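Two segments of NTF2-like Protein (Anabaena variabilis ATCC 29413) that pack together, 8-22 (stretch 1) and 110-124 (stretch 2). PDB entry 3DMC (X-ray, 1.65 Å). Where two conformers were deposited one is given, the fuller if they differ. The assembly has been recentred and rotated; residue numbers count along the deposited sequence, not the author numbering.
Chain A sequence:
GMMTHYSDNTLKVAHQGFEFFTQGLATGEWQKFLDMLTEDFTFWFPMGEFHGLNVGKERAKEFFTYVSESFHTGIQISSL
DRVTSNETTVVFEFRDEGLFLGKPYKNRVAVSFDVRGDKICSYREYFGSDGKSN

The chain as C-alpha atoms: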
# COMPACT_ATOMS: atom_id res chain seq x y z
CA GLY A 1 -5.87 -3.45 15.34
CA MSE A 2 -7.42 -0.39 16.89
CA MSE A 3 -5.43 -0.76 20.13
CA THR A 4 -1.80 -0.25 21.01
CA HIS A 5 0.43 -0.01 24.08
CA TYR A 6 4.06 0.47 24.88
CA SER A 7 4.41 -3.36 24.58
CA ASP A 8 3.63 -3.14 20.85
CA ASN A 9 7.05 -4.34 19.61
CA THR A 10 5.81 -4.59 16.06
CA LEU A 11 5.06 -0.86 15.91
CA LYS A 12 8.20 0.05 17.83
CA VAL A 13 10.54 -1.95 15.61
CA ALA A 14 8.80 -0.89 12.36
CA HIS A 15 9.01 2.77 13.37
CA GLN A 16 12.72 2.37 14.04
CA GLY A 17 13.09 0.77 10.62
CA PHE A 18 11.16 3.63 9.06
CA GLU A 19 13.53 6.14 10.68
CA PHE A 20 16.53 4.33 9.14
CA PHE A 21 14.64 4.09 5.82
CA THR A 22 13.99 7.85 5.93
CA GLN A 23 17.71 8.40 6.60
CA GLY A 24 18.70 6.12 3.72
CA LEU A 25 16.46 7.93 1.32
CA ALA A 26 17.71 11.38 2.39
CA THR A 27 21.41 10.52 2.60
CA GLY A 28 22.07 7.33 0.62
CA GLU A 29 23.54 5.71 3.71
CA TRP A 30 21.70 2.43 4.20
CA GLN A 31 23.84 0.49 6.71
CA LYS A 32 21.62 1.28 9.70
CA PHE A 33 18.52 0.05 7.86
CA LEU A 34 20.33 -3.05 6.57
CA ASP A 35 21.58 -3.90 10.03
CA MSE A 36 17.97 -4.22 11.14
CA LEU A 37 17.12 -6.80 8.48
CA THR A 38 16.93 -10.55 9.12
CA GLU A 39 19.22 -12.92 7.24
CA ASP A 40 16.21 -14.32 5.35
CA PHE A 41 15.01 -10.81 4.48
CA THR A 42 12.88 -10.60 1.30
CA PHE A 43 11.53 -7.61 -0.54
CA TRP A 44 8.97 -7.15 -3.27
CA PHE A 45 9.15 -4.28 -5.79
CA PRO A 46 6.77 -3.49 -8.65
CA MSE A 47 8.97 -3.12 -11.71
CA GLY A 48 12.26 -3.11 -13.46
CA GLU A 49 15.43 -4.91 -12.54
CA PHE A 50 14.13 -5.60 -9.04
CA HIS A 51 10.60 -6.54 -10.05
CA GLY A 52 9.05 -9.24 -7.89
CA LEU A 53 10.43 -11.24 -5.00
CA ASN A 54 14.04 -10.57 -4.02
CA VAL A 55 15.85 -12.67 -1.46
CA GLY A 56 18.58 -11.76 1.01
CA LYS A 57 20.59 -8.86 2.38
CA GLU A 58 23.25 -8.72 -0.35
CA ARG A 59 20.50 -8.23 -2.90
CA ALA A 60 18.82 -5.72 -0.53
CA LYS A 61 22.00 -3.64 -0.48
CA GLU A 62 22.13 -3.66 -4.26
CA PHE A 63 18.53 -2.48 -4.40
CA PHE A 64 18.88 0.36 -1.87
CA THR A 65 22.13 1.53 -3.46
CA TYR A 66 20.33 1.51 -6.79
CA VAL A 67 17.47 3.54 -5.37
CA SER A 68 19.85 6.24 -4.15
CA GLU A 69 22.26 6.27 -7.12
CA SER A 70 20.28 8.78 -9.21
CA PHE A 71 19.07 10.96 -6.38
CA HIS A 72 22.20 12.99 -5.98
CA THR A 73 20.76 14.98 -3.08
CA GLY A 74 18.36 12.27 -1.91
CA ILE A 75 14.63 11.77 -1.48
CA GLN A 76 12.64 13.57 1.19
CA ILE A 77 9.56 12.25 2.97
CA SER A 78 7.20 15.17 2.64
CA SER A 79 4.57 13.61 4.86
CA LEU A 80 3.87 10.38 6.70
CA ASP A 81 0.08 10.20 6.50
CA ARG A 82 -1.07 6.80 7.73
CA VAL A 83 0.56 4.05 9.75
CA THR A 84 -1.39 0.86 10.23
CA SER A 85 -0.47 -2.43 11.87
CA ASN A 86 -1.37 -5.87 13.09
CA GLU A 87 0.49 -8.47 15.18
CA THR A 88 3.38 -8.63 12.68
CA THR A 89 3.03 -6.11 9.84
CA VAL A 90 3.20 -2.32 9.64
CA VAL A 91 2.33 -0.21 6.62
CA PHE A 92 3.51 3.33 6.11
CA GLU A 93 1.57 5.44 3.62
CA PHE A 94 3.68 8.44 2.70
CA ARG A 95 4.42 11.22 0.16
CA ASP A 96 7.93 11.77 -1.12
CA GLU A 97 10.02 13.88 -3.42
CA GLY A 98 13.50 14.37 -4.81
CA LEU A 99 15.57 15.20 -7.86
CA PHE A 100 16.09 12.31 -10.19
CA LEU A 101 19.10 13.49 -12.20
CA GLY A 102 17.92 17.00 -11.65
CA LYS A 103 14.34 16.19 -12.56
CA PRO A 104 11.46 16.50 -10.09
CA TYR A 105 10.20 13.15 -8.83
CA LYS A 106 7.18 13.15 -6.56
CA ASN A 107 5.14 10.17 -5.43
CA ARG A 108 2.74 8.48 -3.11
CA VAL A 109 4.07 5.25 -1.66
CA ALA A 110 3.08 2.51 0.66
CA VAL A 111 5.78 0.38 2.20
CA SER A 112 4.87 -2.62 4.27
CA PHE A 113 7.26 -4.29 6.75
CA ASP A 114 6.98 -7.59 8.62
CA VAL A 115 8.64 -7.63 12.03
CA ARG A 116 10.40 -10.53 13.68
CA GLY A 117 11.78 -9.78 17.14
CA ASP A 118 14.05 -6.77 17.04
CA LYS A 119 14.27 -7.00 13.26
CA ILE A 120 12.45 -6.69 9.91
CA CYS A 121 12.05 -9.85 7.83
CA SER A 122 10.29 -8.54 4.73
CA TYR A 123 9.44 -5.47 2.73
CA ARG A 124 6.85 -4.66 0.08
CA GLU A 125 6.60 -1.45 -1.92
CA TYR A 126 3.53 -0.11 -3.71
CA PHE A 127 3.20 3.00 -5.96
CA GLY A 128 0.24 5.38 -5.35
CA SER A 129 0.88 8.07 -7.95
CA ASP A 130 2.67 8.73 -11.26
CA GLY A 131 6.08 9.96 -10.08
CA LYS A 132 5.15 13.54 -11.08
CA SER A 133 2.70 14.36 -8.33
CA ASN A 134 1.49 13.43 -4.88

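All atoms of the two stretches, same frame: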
# COMPACT_ATOMS: atom_id res chain seq x y z
N ASP A 8 3.78 -2.90 22.31
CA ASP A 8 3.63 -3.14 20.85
C ASP A 8 5.01 -3.08 20.13
O ASP A 8 5.45 -2.05 19.62
CB ASP A 8 2.61 -2.14 20.28
CG ASP A 8 2.08 -2.54 18.92
OD1 ASP A 8 2.77 -3.30 18.22
OD2 ASP A 8 0.99 -2.02 18.55
N ASN A 9 5.68 -4.22 20.10
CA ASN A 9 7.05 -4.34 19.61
C ASN A 9 7.04 -4.19 18.10
O ASN A 9 7.97 -3.67 17.49
CB ASN A 9 7.60 -5.74 19.93
CG ASN A 9 8.98 -5.99 19.38
OD1 ASN A 9 9.97 -5.45 19.89
ND2 ASN A 9 9.07 -6.88 18.37
N THR A 10 5.95 -4.66 17.52
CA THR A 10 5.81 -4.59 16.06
C THR A 10 5.89 -3.12 15.59
O THR A 10 6.66 -2.77 14.70
CB THR A 10 4.55 -5.35 15.57
OG1 THR A 10 4.74 -6.77 15.81
CG2 THR A 10 4.27 -5.08 14.10
N LEU A 11 5.09 -2.28 16.22
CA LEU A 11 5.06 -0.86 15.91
C LEU A 11 6.40 -0.21 16.23
O LEU A 11 6.94 0.56 15.43
CB LEU A 11 3.96 -0.11 16.65
CG LEU A 11 2.63 0.14 15.95
CD1 LEU A 11 1.75 0.97 16.86
CD2 LEU A 11 2.86 0.87 14.61
N LYS A 12 6.95 -0.53 17.40
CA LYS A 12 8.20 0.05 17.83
C LYS A 12 9.31 -0.23 16.83
O LYS A 12 9.99 0.68 16.33
CB LYS A 12 8.59 -0.47 19.22
CG LYS A 12 9.81 0.25 19.77
CD LYS A 12 9.95 0.03 21.27
CE LYS A 12 11.27 0.58 21.79
NZ LYS A 12 12.41 -0.21 21.26
N VAL A 13 9.47 -1.50 16.51
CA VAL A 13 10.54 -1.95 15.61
C VAL A 13 10.33 -1.37 14.21
O VAL A 13 11.26 -0.86 13.60
CB VAL A 13 10.66 -3.49 15.58
CG1 VAL A 13 11.60 -3.95 14.46
CG2 VAL A 13 11.14 -3.97 16.92
N ALA A 14 9.11 -1.45 13.72
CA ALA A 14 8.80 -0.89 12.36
C ALA A 14 9.14 0.61 12.30
O ALA A 14 9.73 1.10 11.32
CB ALA A 14 7.31 -1.12 11.95
N HIS A 15 8.75 1.32 13.35
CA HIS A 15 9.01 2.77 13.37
C HIS A 15 10.50 3.02 13.35
O HIS A 15 10.98 3.98 12.74
CB HIS A 15 8.36 3.51 14.55
CG HIS A 15 6.94 3.94 14.33
ND1 HIS A 15 6.60 5.01 13.53
CD2 HIS A 15 5.78 3.45 14.81
CE1 HIS A 15 5.28 5.15 13.53
NE2 HIS A 15 4.76 4.22 14.30
N GLN A 16 11.27 2.17 14.03
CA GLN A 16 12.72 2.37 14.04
C GLN A 16 13.24 2.11 12.64
O GLN A 16 14.05 2.86 12.13
CB GLN A 16 13.44 1.46 15.03
CG GLN A 16 14.94 1.71 15.07
CD GLN A 16 15.28 3.14 15.48
OE1 GLN A 16 15.65 3.99 14.64
NE2 GLN A 16 15.14 3.43 16.76
N GLY A 17 12.75 1.06 12.02
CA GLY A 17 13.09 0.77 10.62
C GLY A 17 12.76 1.91 9.69
O GLY A 17 13.56 2.24 8.78
N PHE A 18 11.62 2.55 9.94
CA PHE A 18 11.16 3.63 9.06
C PHE A 18 12.07 4.86 9.23
O PHE A 18 12.38 5.55 8.29
CB PHE A 18 9.70 4.00 9.25
CG PHE A 18 9.12 4.68 8.05
CD1 PHE A 18 8.90 3.96 6.88
CD2 PHE A 18 8.84 6.03 8.07
CE1 PHE A 18 8.38 4.57 5.77
CE2 PHE A 18 8.33 6.66 6.94
CZ PHE A 18 8.10 5.91 5.78
N GLU A 19 12.54 5.07 10.45
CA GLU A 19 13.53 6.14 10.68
C GLU A 19 14.78 5.88 9.85
O GLU A 19 15.28 6.76 9.19
CB GLU A 19 13.92 6.21 12.15
CG GLU A 19 12.83 6.79 13.01
CD GLU A 19 12.79 8.30 12.97
OE1 GLU A 19 13.81 8.94 13.27
OE2 GLU A 19 11.72 8.85 12.62
N PHE A 20 15.30 4.66 9.89
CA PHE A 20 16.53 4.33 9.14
C PHE A 20 16.29 4.36 7.62
O PHE A 20 17.19 4.68 6.84
CB PHE A 20 17.21 3.02 9.59
CG PHE A 20 17.74 3.09 10.99
CD1 PHE A 20 18.19 4.29 11.48
CD2 PHE A 20 17.77 1.98 11.82
CE1 PHE A 20 18.66 4.41 12.78
CE2 PHE A 20 18.24 2.09 13.13
CZ PHE A 20 18.69 3.32 13.60
N PHE A 21 15.05 4.08 7.24
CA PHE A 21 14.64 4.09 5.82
C PHE A 21 14.59 5.55 5.34
O PHE A 21 15.11 5.91 4.28
CB PHE A 21 13.27 3.41 5.68
CG PHE A 21 12.68 3.46 4.32
CD1 PHE A 21 13.06 2.57 3.31
CD2 PHE A 21 11.64 4.34 4.06
CE1 PHE A 21 12.44 2.61 2.04
CE2 PHE A 21 11.02 4.37 2.81
CZ PHE A 21 11.41 3.53 1.83
N THR A 22 14.05 6.41 6.20
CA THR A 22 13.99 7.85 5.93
C THR A 22 15.42 8.36 5.70
O THR A 22 15.71 9.07 4.74
CB THR A 22 13.30 8.61 7.09
OG1 THR A 22 11.92 8.23 7.14
CG2 THR A 22 13.43 10.15 6.95
N ALA A 110 3.33 3.30 -0.51
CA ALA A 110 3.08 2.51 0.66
C ALA A 110 4.18 1.47 0.76
O ALA A 110 4.45 0.74 -0.16
CB ALA A 110 1.72 1.84 0.62
N VAL A 111 4.86 1.47 1.89
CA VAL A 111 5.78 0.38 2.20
C VAL A 111 5.30 -0.36 3.44
O VAL A 111 4.93 0.23 4.46
CB VAL A 111 7.26 0.82 2.36
CG1 VAL A 111 7.74 1.57 1.10
CG2 VAL A 111 7.47 1.63 3.65
N SER A 112 5.35 -1.67 3.30
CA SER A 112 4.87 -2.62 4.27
C SER A 112 6.06 -3.43 4.79
O SER A 112 6.85 -3.92 4.00
CB SER A 112 3.83 -3.53 3.60
OG SER A 112 3.28 -4.45 4.52
N PHE A 113 6.22 -3.45 6.11
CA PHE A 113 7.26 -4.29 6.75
C PHE A 113 6.60 -5.43 7.55
O PHE A 113 5.58 -5.21 8.22
CB PHE A 113 8.09 -3.49 7.81
CG PHE A 113 8.80 -2.26 7.29
CD1 PHE A 113 9.17 -2.12 5.99
CD2 PHE A 113 9.21 -1.27 8.19
CE1 PHE A 113 9.85 -0.99 5.54
CE2 PHE A 113 9.89 -0.16 7.75
CZ PHE A 113 10.23 -0.03 6.41
N ASP A 114 7.24 -6.60 7.57
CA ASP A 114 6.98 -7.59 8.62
C ASP A 114 8.09 -7.50 9.64
O ASP A 114 9.27 -7.36 9.29
CB ASP A 114 6.95 -9.01 8.07
CG ASP A 114 5.67 -9.35 7.39
OD1 ASP A 114 4.85 -8.45 7.13
OD2 ASP A 114 5.44 -10.54 7.14
N VAL A 115 7.70 -7.63 10.90
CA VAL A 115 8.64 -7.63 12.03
C VAL A 115 8.77 -9.00 12.66
O VAL A 115 7.79 -9.73 12.88
CB VAL A 115 8.21 -6.62 13.11
CG1 VAL A 115 9.08 -6.72 14.37
CG2 VAL A 115 8.25 -5.20 12.56
N ARG A 116 10.02 -9.32 12.94
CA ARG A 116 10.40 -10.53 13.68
C ARG A 116 11.42 -10.18 14.77
O ARG A 116 12.60 -9.94 14.49
CB ARG A 116 10.94 -11.61 12.75
CG ARG A 116 11.13 -12.97 13.45
CD ARG A 116 12.07 -13.91 12.69
NE ARG A 116 11.51 -14.22 11.39
CZ ARG A 116 12.22 -14.33 10.26
NH1 ARG A 116 13.52 -14.18 10.27
NH2 ARG A 116 11.59 -14.59 9.13
N GLY A 117 10.93 -10.16 15.99
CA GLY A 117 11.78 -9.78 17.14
C GLY A 117 12.18 -8.34 17.04
O GLY A 117 11.34 -7.45 16.91
N ASP A 118 13.48 -8.12 17.05
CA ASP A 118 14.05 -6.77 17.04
C ASP A 118 14.45 -6.39 15.64
O ASP A 118 15.12 -5.40 15.40
CB ASP A 118 15.21 -6.63 18.03
CG ASP A 118 16.39 -7.52 17.71
OD1 ASP A 118 16.19 -8.61 17.11
OD2 ASP A 118 17.52 -7.14 18.07
N LYS A 119 13.97 -7.20 14.69
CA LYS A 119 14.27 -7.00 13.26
C LYS A 119 13.06 -7.03 12.31
O LYS A 119 11.94 -7.38 12.68
CB LYS A 119 15.31 -8.03 12.80
CG LYS A 119 16.68 -7.79 13.41
CD LYS A 119 17.67 -8.88 13.14
CE LYS A 119 18.96 -8.62 13.91
NZ LYS A 119 19.98 -9.68 13.68
N ILE A 120 13.39 -6.69 11.07
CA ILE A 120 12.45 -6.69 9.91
C ILE A 120 12.81 -7.81 8.96
O ILE A 120 13.98 -7.91 8.52
CB ILE A 120 12.48 -5.31 9.18
CG1 ILE A 120 11.96 -4.21 10.13
CG2 ILE A 120 11.72 -5.36 7.82
CD1 ILE A 120 12.34 -2.78 9.70
N CYS A 121 11.81 -8.63 8.62
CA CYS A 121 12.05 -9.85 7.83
C CYS A 121 11.52 -9.76 6.40
O CYS A 121 11.87 -10.54 5.52
CB CYS A 121 11.47 -11.10 8.53
SG CYS A 121 9.73 -11.01 8.99
N SER A 122 10.71 -8.75 6.13
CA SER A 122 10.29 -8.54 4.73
C SER A 122 9.78 -7.13 4.50
O SER A 122 9.42 -6.41 5.44
CB SER A 122 9.22 -9.54 4.33
OG SER A 122 8.05 -9.33 5.09
N TYR A 123 9.75 -6.80 3.22
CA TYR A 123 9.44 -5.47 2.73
C TYR A 123 8.67 -5.58 1.43
O TYR A 123 9.00 -6.37 0.58
CB TYR A 123 10.79 -4.76 2.51
CG TYR A 123 10.83 -3.45 1.77
CD1 TYR A 123 10.59 -3.36 0.39
CD2 TYR A 123 11.19 -2.30 2.43
CE1 TYR A 123 10.69 -2.15 -0.29
CE2 TYR A 123 11.29 -1.09 1.77
CZ TYR A 123 11.07 -1.01 0.41
OH TYR A 123 11.17 0.22 -0.19
N ARG A 124 7.64 -4.74 1.29
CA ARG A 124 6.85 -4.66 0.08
C ARG A 124 6.55 -3.20 -0.19
O ARG A 124 6.12 -2.48 0.73
CB ARG A 124 5.53 -5.41 0.23
CG ARG A 124 5.70 -6.93 0.47
CD ARG A 124 4.42 -7.55 1.08
NE ARG A 124 4.20 -7.03 2.42
CZ ARG A 124 4.90 -7.42 3.47
NH1 ARG A 124 5.77 -8.43 3.33
NH2 ARG A 124 4.69 -6.86 4.64

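The apolar centre is built from residues whose CA-to-CB bonds aim across the contact, Val 13 from the helix and Val 115 and Phe 113 from the first strand. Val 13 CG1 lies 3.7 Å from Val 115 CG1, a van der Waals distance, and the same methyl lies 4.4 Å from Ile 120 CG1 on the second strand, a looser apolar contact. The next residue, Ala 14, fits against two side chains of the first strand, its CB 4.2 Å from Phe 113 CD2 and 4.2 Å from Val 115 CG2.

At Gly 17 there is no room for a side chain. Its CA sits 3.7 Å from Ile 120 CD1, and a CB built in ideal geometry would fall 2.3 Å from that same CD1, a clash; the absence of a side chain is therefore what admits the isoleucine tip. Ile 120 leaves its strand sideways, yet its end comes nearer the helix.

Toward the later part of the helix the contact becomes aromatic. Phe 18 meets Val 111 and Phe 113 with its ring edge: CE1 is 3.7 Å from Val 111 CG2, and CD1 is 4.2 Å from Phe 113 CZ. Phe 21, a t rotamer, points toward the sheet and places CZ 4.2 Å from Val 111 CG1 and CE1 3.9 Å from Tyr 123 CE2. Here Phe 21 CE1 lies at the edge of the tyrosine ring.

The polar edge lies at the helix start, beside the type II' turn from Arg 116 to Lys 119. Asn 9 ND2 donates to Gly 117 O at 2.8 Å with an N-H...acceptor angle of 164°, nearly linear, and this is the only hydrogen bond between the stretches. Gly 117 has phi 66°, a positive value that favours glycine. Just before the helix, Asp 8 OD1 accepts from Leu 11 N at 3.2 Å, an N-cap bond that makes no contact with the strands.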